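Local structure of exodeoxyribonuclease III (5J8N) at residues F31-V36 and E103-L108; G123-F128 and M169-L174; A131-A136 and M181-A186. The protein probably cleaves DNA at apurinic or apyrimidinic sites and digests duplex DNA from its 3' ends, using magnesium or manganese. The protein carries 3 engineered substitutions. All coordinates share one frame; numbering follows the deposited sequence.

Contact 1 (F31-V36 and E103-L108); sequences FDIVCV and EDFVLL
I33, C35, F105 and L107 meet through apolar side chains alone, burying about 150 Å² between two segments whose backbones stay well apart: the nearest CA atoms, those of C35 and L108, are 9.5 Å from each other. The aliphatic part centres on one methyl. L107 and I33 reach toward each other tip to tip, and L107 CD2 touches I33 CG2 at 3.7 Å. With CG of L107 anti to the backbone N (chi1 177°), the leucine fork is carried out across the interface.

The same methyl makes the sulfur contact: C35 SG lies 3.7 Å from L107 CD2, which is thus set against a branch of I33 and the thiol of C35. The two partners are alternate residues of one strand, pointing to the same side, while V34 between them turns the other way, onto F22, L25 and L26 of helix 22-27.

The aromatic part involves the far end of the isoleucine. I33 CD1 meets F105 CZ at 3.8 Å, arriving at the ring edge and near its plane, not over a face. The ring is brought there by a chi1 of 58°, which sets CG of F105 between the backbone N and the carbonyl carbon. Y4 packs against this ring edge-to-face, and V147 also touches F105.

All four contacting residues are buried. Around them, I33 and C35 are tied to I7 by backbone hydrogen bonds within their own sheet, while L107 reaches L6 of that sheet as well as V147 of its own. Strand 33-37 belongs to the six-stranded sheet and strand 106-111 to the seven-stranded one, so the contact is part of the hydrophobic filling between the two sheets of the DNase I-like alpha/beta sandwich.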
loop_
_atom_site.group_PDB
_atom_site.type_symbol
_atom_site.label_atom_id
_atom_site.label_comp_id
_atom_site.label_asym_id
_atom_site.label_seq_id
_atom_site.Cartn_x
_atom_site.Cartn_y
_atom_site.Cartn_z
ATOM N N PHE A 31 -7.610 -11.086 9.477
ATOM C CA PHE A 31 -7.841 -10.306 8.254
ATOM C C PHE A 31 -8.162 -11.209 7.078
ATOM O O PHE A 31 -7.533 -12.254 6.884
ATOM C CB PHE A 31 -6.627 -9.413 7.983
ATOM C CG PHE A 31 -6.462 -8.400 9.070
ATOM C CD1 PHE A 31 -7.282 -7.275 9.084
ATOM C CD2 PHE A 31 -5.592 -8.617 10.125
ATOM C CE1 PHE A 31 -7.212 -6.329 10.117
ATOM C CE2 PHE A 31 -5.533 -7.653 11.183
ATOM C CZ PHE A 31 -6.341 -6.527 11.162
ATOM N N ASP A 32 -9.147 -10.793 6.274
ATOM C CA ASP A 32 -9.483 -11.523 5.064
ATOM C C ASP A 32 -8.421 -11.369 3.967
ATOM O O ASP A 32 -8.225 -12.282 3.182
ATOM C CB ASP A 32 -10.831 -11.063 4.514
ATOM C CG ASP A 32 -11.942 -11.313 5.508
ATOM O OD1 ASP A 32 -12.369 -12.470 5.621
ATOM O OD2 ASP A 32 -12.359 -10.385 6.213
ATOM N N ILE A 33 -7.793 -10.216 3.933
ATOM C CA ILE A 33 -6.736 -9.923 2.982
ATOM C C ILE A 33 -5.634 -9.236 3.687
ATOM O O ILE A 33 -5.877 -8.314 4.477
ATOM C CB ILE A 33 -7.276 -9.051 1.822
ATOM C CG1 ILE A 33 -8.458 -9.729 1.120
ATOM C CG2 ILE A 33 -6.126 -8.720 0.838
ATOM C CD1 ILE A 33 -9.127 -8.807 0.051
ATOM N N VAL A 34 -4.405 -9.716 3.471
ATOM C CA VAL A 34 -3.195 -9.083 4.059
ATOM C C VAL A 34 -2.270 -8.766 2.874
ATOM O O VAL A 34 -1.834 -9.687 2.163
ATOM C CB VAL A 34 -2.491 -10.052 5.020
ATOM C CG1 VAL A 34 -1.177 -9.426 5.572
ATOM C CG2 VAL A 34 -3.417 -10.461 6.181
ATOM N N CYS A 35 -2.022 -7.498 2.688
ATOM C CA CYS A 35 -1.113 -7.025 1.627
ATOM C C CYS A 35 0.180 -6.569 2.263
ATOM O O CYS A 35 0.147 -5.782 3.233
ATOM C CB CYS A 35 -1.719 -5.867 0.817
ATOM S SG CYS A 35 -3.131 -6.390 -0.182
ATOM N N VAL A 36 1.317 -6.970 1.703
ATOM C CA VAL A 36 2.632 -6.518 2.178
ATOM C C VAL A 36 3.349 -5.832 1.029
ATOM O O VAL A 36 3.253 -6.236 -0.164
ATOM C CB VAL A 36 3.469 -7.660 2.781
ATOM C CG1 VAL A 36 2.827 -8.148 4.099
ATOM C CG2 VAL A 36 3.718 -8.798 1.807
ATOM N N GLU A 103 -14.650 -11.390 -6.392
ATOM C CA GLU A 103 -15.969 -11.269 -6.991
ATOM C C GLU A 103 -16.502 -9.855 -6.828
ATOM O O GLU A 103 -17.175 -9.383 -7.729
ATOM C CB GLU A 103 -16.975 -12.257 -6.370
ATOM C CG GLU A 103 -16.651 -13.727 -6.575
ATOM C CD GLU A 103 -16.802 -14.180 -8.012
ATOM O OE1 GLU A 103 -17.265 -13.379 -8.857
ATOM O OE2 GLU A 103 -16.430 -15.340 -8.302
ATOM N N ASP A 104 -16.172 -9.189 -5.729
ATOM C CA ASP A 104 -16.789 -7.899 -5.427
ATOM C C ASP A 104 -15.940 -6.675 -5.757
ATOM O O ASP A 104 -16.452 -5.544 -5.733
ATOM C CB ASP A 104 -17.157 -7.843 -3.943
ATOM C CG ASP A 104 -18.268 -8.830 -3.577
ATOM O OD1 ASP A 104 -19.379 -8.638 -4.100
ATOM O OD2 ASP A 104 -17.972 -9.753 -2.784
ATOM N N PHE A 105 -14.666 -6.849 -6.099
ATOM C CA PHE A 105 -13.827 -5.703 -6.391
ATOM C C PHE A 105 -12.499 -6.166 -6.917
ATOM O O PHE A 105 -12.121 -7.335 -6.723
ATOM C CB PHE A 105 -13.586 -4.812 -5.139
ATOM C CG PHE A 105 -12.943 -5.542 -3.958
ATOM C CD1 PHE A 105 -13.753 -6.238 -3.073
ATOM C CD2 PHE A 105 -11.575 -5.543 -3.775
ATOM C CE1 PHE A 105 -13.189 -6.920 -1.996
ATOM C CE2 PHE A 105 -11.002 -6.204 -2.667
ATOM C CZ PHE A 105 -11.801 -6.893 -1.790
ATOM N N VAL A 106 -11.793 -5.236 -7.536
ATOM C CA VAL A 106 -10.412 -5.403 -7.975
ATOM C C VAL A 106 -9.468 -4.818 -6.920
ATOM O O VAL A 106 -9.672 -3.658 -6.529
ATOM C CB VAL A 106 -10.170 -4.690 -9.298
ATOM C CG1 VAL A 106 -8.699 -4.732 -9.711
ATOM C CG2 VAL A 106 -11.073 -5.303 -10.425
ATOM N N LEU A 107 -8.449 -5.576 -6.495
ATOM C CA LEU A 107 -7.473 -5.088 -5.542
ATOM C C LEU A 107 -6.128 -4.858 -6.194
ATOM O O LEU A 107 -5.571 -5.776 -6.821
ATOM C CB LEU A 107 -7.305 -6.088 -4.425
ATOM C CG LEU A 107 -6.257 -5.753 -3.373
ATOM C CD1 LEU A 107 -6.575 -4.454 -2.577
ATOM C CD2 LEU A 107 -6.137 -6.923 -2.357
ATOM N N LEU A 108 -5.617 -3.643 -6.062
ATOM C CA LEU A 108 -4.260 -3.318 -6.541
ATOM C C LEU A 108 -3.394 -3.060 -5.330
ATOM O O LEU A 108 -3.685 -2.133 -4.556
ATOM C CB LEU A 108 -4.272 -2.074 -7.464
ATOM C CG LEU A 108 -5.287 -2.141 -8.638
ATOM C CD1 LEU A 108 -5.163 -0.862 -9.464
ATOM C CD2 LEU A 108 -5.122 -3.414 -9.494
#

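Contact 2 (G123-F128 and M169-L174); sequences GYKMAF and MISGFL
K125 stretches from helix 119-141 of the DNase I-like fold toward S171 and G172, in the loop leading into helix 175-186. Its chain is fully extended, with every torsion within a few degrees of 180°, and this delivers the ammonium end to the loop. NZ stops 3.7 Å from S171 OG and 4.0 Å from G172 N, too far for a direct bond to either; the two segments are joined instead through shared partners. The chief one is E177: its OE2 forms a salt bridge with K125 NZ and a hydrogen bond with S171 OG, while OE1 takes the backbone N-H groups of G172 and L174. L174 is the N-cap of the helix, and the bond from its N to the E177 side chain is the half of a capping box that a residue at N3 supplies.

K125 NZ also bonds the backbone O of N153, a predicted transition-state stabiliser, and T154 OG1; the lysine may therefore help position the active-site loop as a second-shell residue. A chi1 of 176° swings the S171 hydroxyl away from its own backbone N and out to the lysine. A water bridges the two groups from one side, accepting from K125 NZ at 2.8 Å and donating to S171 OG at 2.7 Å.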
loop_
_atom_site.group_PDB
_atom_site.type_symbol
_atom_site.label_atom_id
_atom_site.label_comp_id
_atom_site.label_asym_id
_atom_site.label_seq_id
_atom_site.Cartn_x
_atom_site.Cartn_y
_atom_site.Cartn_z
ATOM N N GLY A 123 11.866 11.360 -11.027
ATOM C CA GLY A 123 11.249 11.319 -12.350
ATOM C C GLY A 123 10.535 9.996 -12.527
ATOM O O GLY A 123 9.407 9.953 -13.037
ATOM N N TYR A 124 11.169 8.918 -12.092
ATOM C CA TYR A 124 10.614 7.594 -12.233
ATOM C C TYR A 124 9.354 7.478 -11.398
ATOM O O TYR A 124 8.347 6.912 -11.839
ATOM C CB TYR A 124 11.657 6.535 -11.802
ATOM C CG TYR A 124 11.209 5.086 -11.956
ATOM C CD1 TYR A 124 11.476 4.386 -13.143
ATOM C CD2 TYR A 124 10.575 4.405 -10.935
ATOM C CE1 TYR A 124 11.066 3.068 -13.272
ATOM C CE2 TYR A 124 10.182 3.090 -11.059
ATOM C CZ TYR A 124 10.440 2.427 -12.235
ATOM O OH TYR A 124 10.031 1.126 -12.324
ATOM N N LYS A 125 9.411 7.954 -10.153
ATOM C CA LYS A 125 8.242 7.983 -9.284
ATOM C C LYS A 125 7.054 8.710 -9.952
ATOM O O LYS A 125 5.936 8.183 -9.960
ATOM C CB LYS A 125 8.597 8.665 -7.949
ATOM C CG LYS A 125 7.440 8.768 -6.981
ATOM C CD LYS A 125 7.897 9.493 -5.712
ATOM C CE LYS A 125 6.744 9.502 -4.693
ATOM N NZ LYS A 125 7.134 10.296 -3.478
ATOM N N MET A 126 7.307 9.888 -10.503
ATOM C CA MET A 126 6.219 10.638 -11.141
ATOM C C MET A 126 5.702 9.905 -12.390
ATOM O O MET A 126 4.484 9.901 -12.648
ATOM C CB MET A 126 6.681 12.035 -11.464
ATOM C CG MET A 126 7.079 12.886 -10.258
ATOM S SD MET A 126 5.795 13.052 -8.994
ATOM C CE MET A 126 4.550 13.950 -9.897
ATOM N N ALA A 127 6.595 9.281 -13.150
ATOM C CA ALA A 127 6.171 8.515 -14.320
ATOM C C ALA A 127 5.333 7.286 -13.885
ATOM O O ALA A 127 4.339 6.902 -14.526
ATOM C CB ALA A 127 7.384 8.084 -15.113
ATOM N N PHE A 128 5.732 6.636 -12.803
ATOM C CA PHE A 128 4.969 5.512 -12.245
ATOM C C PHE A 128 3.593 5.984 -11.838
ATOM O O PHE A 128 2.598 5.316 -12.127
ATOM C CB PHE A 128 5.748 4.873 -11.059
ATOM C CG PHE A 128 5.144 3.595 -10.577
ATOM C CD1 PHE A 128 4.042 3.616 -9.784
ATOM C CD2 PHE A 128 5.756 2.362 -10.874
ATOM C CE1 PHE A 128 3.453 2.445 -9.303
ATOM C CE2 PHE A 128 5.184 1.183 -10.399
ATOM C CZ PHE A 128 4.027 1.222 -9.607
ATOM N N MET A 169 11.153 20.485 0.698
ATOM C CA MET A 169 12.149 20.247 -0.358
ATOM C C MET A 169 12.517 18.762 -0.461
ATOM O O MET A 169 13.476 18.401 -1.168
ATOM C CB MET A 169 13.405 21.081 -0.096
ATOM C CG MET A 169 13.145 22.566 -0.114
ATOM S SD MET A 169 14.651 23.502 -0.310
ATOM C CE MET A 169 15.436 23.219 1.268
ATOM N N ILE A 170 11.817 17.922 0.283
ATOM C CA ILE A 170 12.130 16.495 0.361
ATOM C C ILE A 170 11.092 15.673 -0.381
ATOM O O ILE A 170 9.899 15.819 -0.116
ATOM C CB ILE A 170 12.162 15.995 1.836
ATOM C CG1 ILE A 170 13.208 16.764 2.652
ATOM C CG2 ILE A 170 12.394 14.448 1.921
ATOM C CD1 ILE A 170 14.579 16.683 2.071
ATOM N N SER A 171 11.520 14.813 -1.305
ATOM C CA SER A 171 10.585 13.869 -1.940
ATOM C C SER A 171 9.825 13.088 -0.873
ATOM O O SER A 171 10.422 12.525 0.061
ATOM C CB SER A 171 11.342 12.918 -2.892
ATOM O OG SER A 171 10.396 11.951 -3.430
ATOM N N GLY A 172 8.496 13.077 -1.006
ATOM C CA GLY A 172 7.618 12.662 0.074
ATOM C C GLY A 172 6.658 13.806 0.378
ATOM O O GLY A 172 5.534 13.577 0.818
ATOM N N PHE A 173 7.129 15.030 0.194
ATOM C CA PHE A 173 6.268 16.166 0.468
ATOM C C PHE A 173 6.517 17.308 -0.508
ATOM O O PHE A 173 6.356 18.472 -0.144
ATOM C CB PHE A 173 6.434 16.658 1.928
ATOM C CG PHE A 173 5.240 17.441 2.426
ATOM C CD1 PHE A 173 3.962 16.866 2.380
ATOM C CD2 PHE A 173 5.371 18.749 2.893
ATOM C CE1 PHE A 173 2.823 17.600 2.750
ATOM C CE2 PHE A 173 4.215 19.506 3.301
ATOM C CZ PHE A 173 2.957 18.892 3.226
ATOM N N LEU A 174 6.928 16.970 -1.735
ATOM C CA LEU A 174 7.099 17.995 -2.767
ATOM C C LEU A 174 5.778 18.463 -3.323
ATOM O O LEU A 174 4.856 17.655 -3.483
ATOM C CB LEU A 174 7.976 17.486 -3.913
ATOM C CG LEU A 174 9.418 17.104 -3.518
ATOM C CD1 LEU A 174 10.053 16.377 -4.692
ATOM C CD2 LEU A 174 10.263 18.337 -3.230
HETATM O O HOH W 1 9.505 9.686 -2.222
#

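Contact 3 (A131-A136 and M181-A186); sequences AFLDYA and MDKFLA
The short helical segments carrying F132 and L133 and carrying K183 and F184 run parallel, their axes 10.9 Å apart and only 2° from a common direction, with the CA atoms of L133 and F184 the nearest pair at 6.5 Å. They form part of the helical layer on the outer face of the seven-stranded sheet in the DNase I-like alpha/beta sandwich: F132 packs on L108 and I110 of strand 106-111, and M181 and L185 on strand 218-227.

The main element is a T-shaped aromatic pair. F132 turns its edge to the face of F184, the ring planes at 83° and the centroids 5.2 Å apart, with F132 CE2 3.7 Å from F184 CE1, toward the rim of that face. On the opposite face of F184 lies CD2 of L185, so the ring is sandwiched between its own helix and its neighbour. F132 is further held by an edge-to-face pair with F112, and F184 by another with F225. With alanine in place of F184, the edge of F132 would probably lose the face it rests on and a gap would be likely to open between the helices beside L133.

L133 fills the space next to this pair: a chi1 of -179° directs its branches across to the other helix, where its two methyls are divided between neighbouring residues. CD1 approaches the F184 ring obliquely, 3.8 Å from F184 CD1. The other branch lies across the extended aliphatic chain of the exposed K183, with L133 CD2 3.9 Å from K183 CE.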
loop_
_atom_site.group_PDB
_atom_site.type_symbol
_atom_site.label_atom_id
_atom_site.label_comp_id
_atom_site.label_asym_id
_atom_site.label_seq_id
_atom_site.Cartn_x
_atom_site.Cartn_y
_atom_site.Cartn_z
ATOM N N ALA A 131 1.432 6.359 -14.942
ATOM C CA ALA A 131 1.032 5.071 -15.505
ATOM C C ALA A 131 -0.019 4.427 -14.636
ATOM O O ALA A 131 -0.968 3.867 -15.141
ATOM C CB ALA A 131 2.233 4.139 -15.673
ATOM N N PHE A 132 0.172 4.439 -13.319
ATOM C CA PHE A 132 -0.832 3.925 -12.451
ATOM C C PHE A 132 -2.183 4.624 -12.604
ATOM O O PHE A 132 -3.224 3.933 -12.659
ATOM C CB PHE A 132 -0.346 4.036 -10.985
ATOM C CG PHE A 132 -1.514 4.012 -9.991
ATOM C CD1 PHE A 132 -2.168 2.827 -9.754
ATOM C CD2 PHE A 132 -2.003 5.179 -9.413
ATOM C CE1 PHE A 132 -3.294 2.782 -8.873
ATOM C CE2 PHE A 132 -3.126 5.138 -8.584
ATOM C CZ PHE A 132 -3.779 3.969 -8.363
ATOM N N LEU A 133 -2.186 5.949 -12.697
ATOM C CA LEU A 133 -3.471 6.641 -12.787
ATOM C C LEU A 133 -4.178 6.235 -14.075
ATOM O O LEU A 133 -5.394 5.968 -14.069
ATOM C CB LEU A 133 -3.250 8.153 -12.717
ATOM C CG LEU A 133 -4.558 8.956 -12.775
ATOM C CD1 LEU A 133 -5.553 8.431 -11.752
ATOM C CD2 LEU A 133 -4.205 10.420 -12.575
ATOM N N ASP A 134 -3.439 6.106 -15.158
ATOM C CA ASP A 134 -4.093 5.710 -16.398
ATOM C C ASP A 134 -4.620 4.285 -16.316
ATOM O O ASP A 134 -5.722 3.985 -16.827
ATOM C CB ASP A 134 -3.135 5.847 -17.598
ATOM C CG ASP A 134 -2.868 7.301 -17.984
ATOM O OD1 ASP A 134 -3.581 8.213 -17.537
ATOM O OD2 ASP A 134 -1.909 7.546 -18.710
ATOM N N TYR A 135 -3.873 3.397 -15.694
ATOM C CA TYR A 135 -4.278 2.028 -15.499
ATOM C C TYR A 135 -5.546 1.944 -14.666
ATOM O O TYR A 135 -6.496 1.247 -15.078
ATOM C CB TYR A 135 -3.142 1.255 -14.837
ATOM C CG TYR A 135 -3.395 -0.191 -14.643
ATOM C CD1 TYR A 135 -4.171 -0.641 -13.578
ATOM C CD2 TYR A 135 -2.883 -1.128 -15.549
ATOM C CE1 TYR A 135 -4.398 -2.015 -13.395
ATOM C CE2 TYR A 135 -3.109 -2.490 -15.368
ATOM C CZ TYR A 135 -3.862 -2.911 -14.269
ATOM O OH TYR A 135 -4.068 -4.268 -14.109
ATOM N N ALA A 136 -5.566 2.606 -13.518
ATOM C CA ALA A 136 -6.749 2.565 -12.660
ATOM C C ALA A 136 -7.915 3.196 -13.383
ATOM O O ALA A 136 -9.020 2.625 -13.356
ATOM C CB ALA A 136 -6.421 3.269 -11.386
ATOM N N MET A 181 -1.372 13.614 -6.159
ATOM C CA MET A 181 -2.413 13.007 -5.332
ATOM C C MET A 181 -3.740 13.754 -5.488
ATOM O O MET A 181 -4.804 13.119 -5.567
ATOM C CB MET A 181 -1.959 12.978 -3.902
ATOM C CG MET A 181 -0.771 11.988 -3.660
ATOM S SD MET A 181 -0.493 11.608 -1.934
ATOM C CE MET A 181 -1.923 10.614 -1.591
ATOM N N ASP A 182 -3.709 15.081 -5.586
ATOM C CA ASP A 182 -4.924 15.845 -5.831
ATOM C C ASP A 182 -5.576 15.354 -7.134
ATOM O O ASP A 182 -6.806 15.146 -7.198
ATOM C CB ASP A 182 -4.640 17.336 -5.966
ATOM C CG ASP A 182 -4.212 18.012 -4.659
ATOM O OD1 ASP A 182 -4.587 17.533 -3.542
ATOM O OD2 ASP A 182 -3.522 19.065 -4.775
ATOM N N LYS A 183 -4.764 15.219 -8.186
ATOM C CA LYS A 183 -5.252 14.845 -9.527
ATOM C C LYS A 183 -5.851 13.430 -9.466
ATOM O O LYS A 183 -6.926 13.191 -10.031
ATOM C CB LYS A 183 -4.113 14.917 -10.520
ATOM C CG LYS A 183 -4.485 14.475 -11.934
ATOM C CD LYS A 183 -3.166 14.392 -12.727
ATOM C CE LYS A 183 -3.413 13.884 -14.145
ATOM N NZ LYS A 183 -2.128 13.856 -14.929
ATOM N N PHE A 184 -5.177 12.513 -8.776
ATOM C CA PHE A 184 -5.670 11.148 -8.605
ATOM C C PHE A 184 -7.063 11.167 -7.929
ATOM O O PHE A 184 -8.029 10.626 -8.454
ATOM C CB PHE A 184 -4.617 10.400 -7.777
ATOM C CG PHE A 184 -5.026 9.041 -7.241
ATOM C CD1 PHE A 184 -5.876 8.181 -7.935
ATOM C CD2 PHE A 184 -4.473 8.614 -6.037
ATOM C CE1 PHE A 184 -6.189 6.908 -7.404
ATOM C CE2 PHE A 184 -4.791 7.359 -5.520
ATOM C CZ PHE A 184 -5.643 6.529 -6.209
ATOM N N LEU A 185 -7.165 11.817 -6.768
ATOM C CA LEU A 185 -8.469 11.775 -6.082
ATOM C C LEU A 185 -9.556 12.440 -6.904
ATOM O O LEU A 185 -10.675 11.957 -6.937
ATOM C CB LEU A 185 -8.371 12.412 -4.695
ATOM C CG LEU A 185 -7.380 11.728 -3.733
ATOM C CD1 LEU A 185 -7.485 12.348 -2.354
ATOM C CD2 LEU A 185 -7.610 10.224 -3.639
ATOM N N ALA A 186 -9.229 13.542 -7.584
ATOM C CA ALA A 186 -10.192 14.227 -8.430
ATOM C C ALA A 186 -10.701 13.383 -9.603
ATOM O O ALA A 186 -11.812 13.645 -10.108
ATOM C CB ALA A 186 -9.604 15.535 -8.936
#

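In the fold
Contact 1 closes before the other two open, and contacts 2 and 3 then interleave: both start on helix 119-141, which follows strand 106-111 in the chain, and end in the region of helix 175-186 and the loop before it. Their centres are 14 Å apart, against 19 Å between contacts 1 and 3 and 27 Å between contacts 1 and 2. L108 joins the layers, its CD1 lying 4.1 Å from F132 CE1, on the side of its strand away from contact 1. Contacts 1 and 3 thus line the two faces of the seven-stranded sheet, whereas contact 2 lies toward the N-terminal ends of the two helices, beside the predicted catalytic residues.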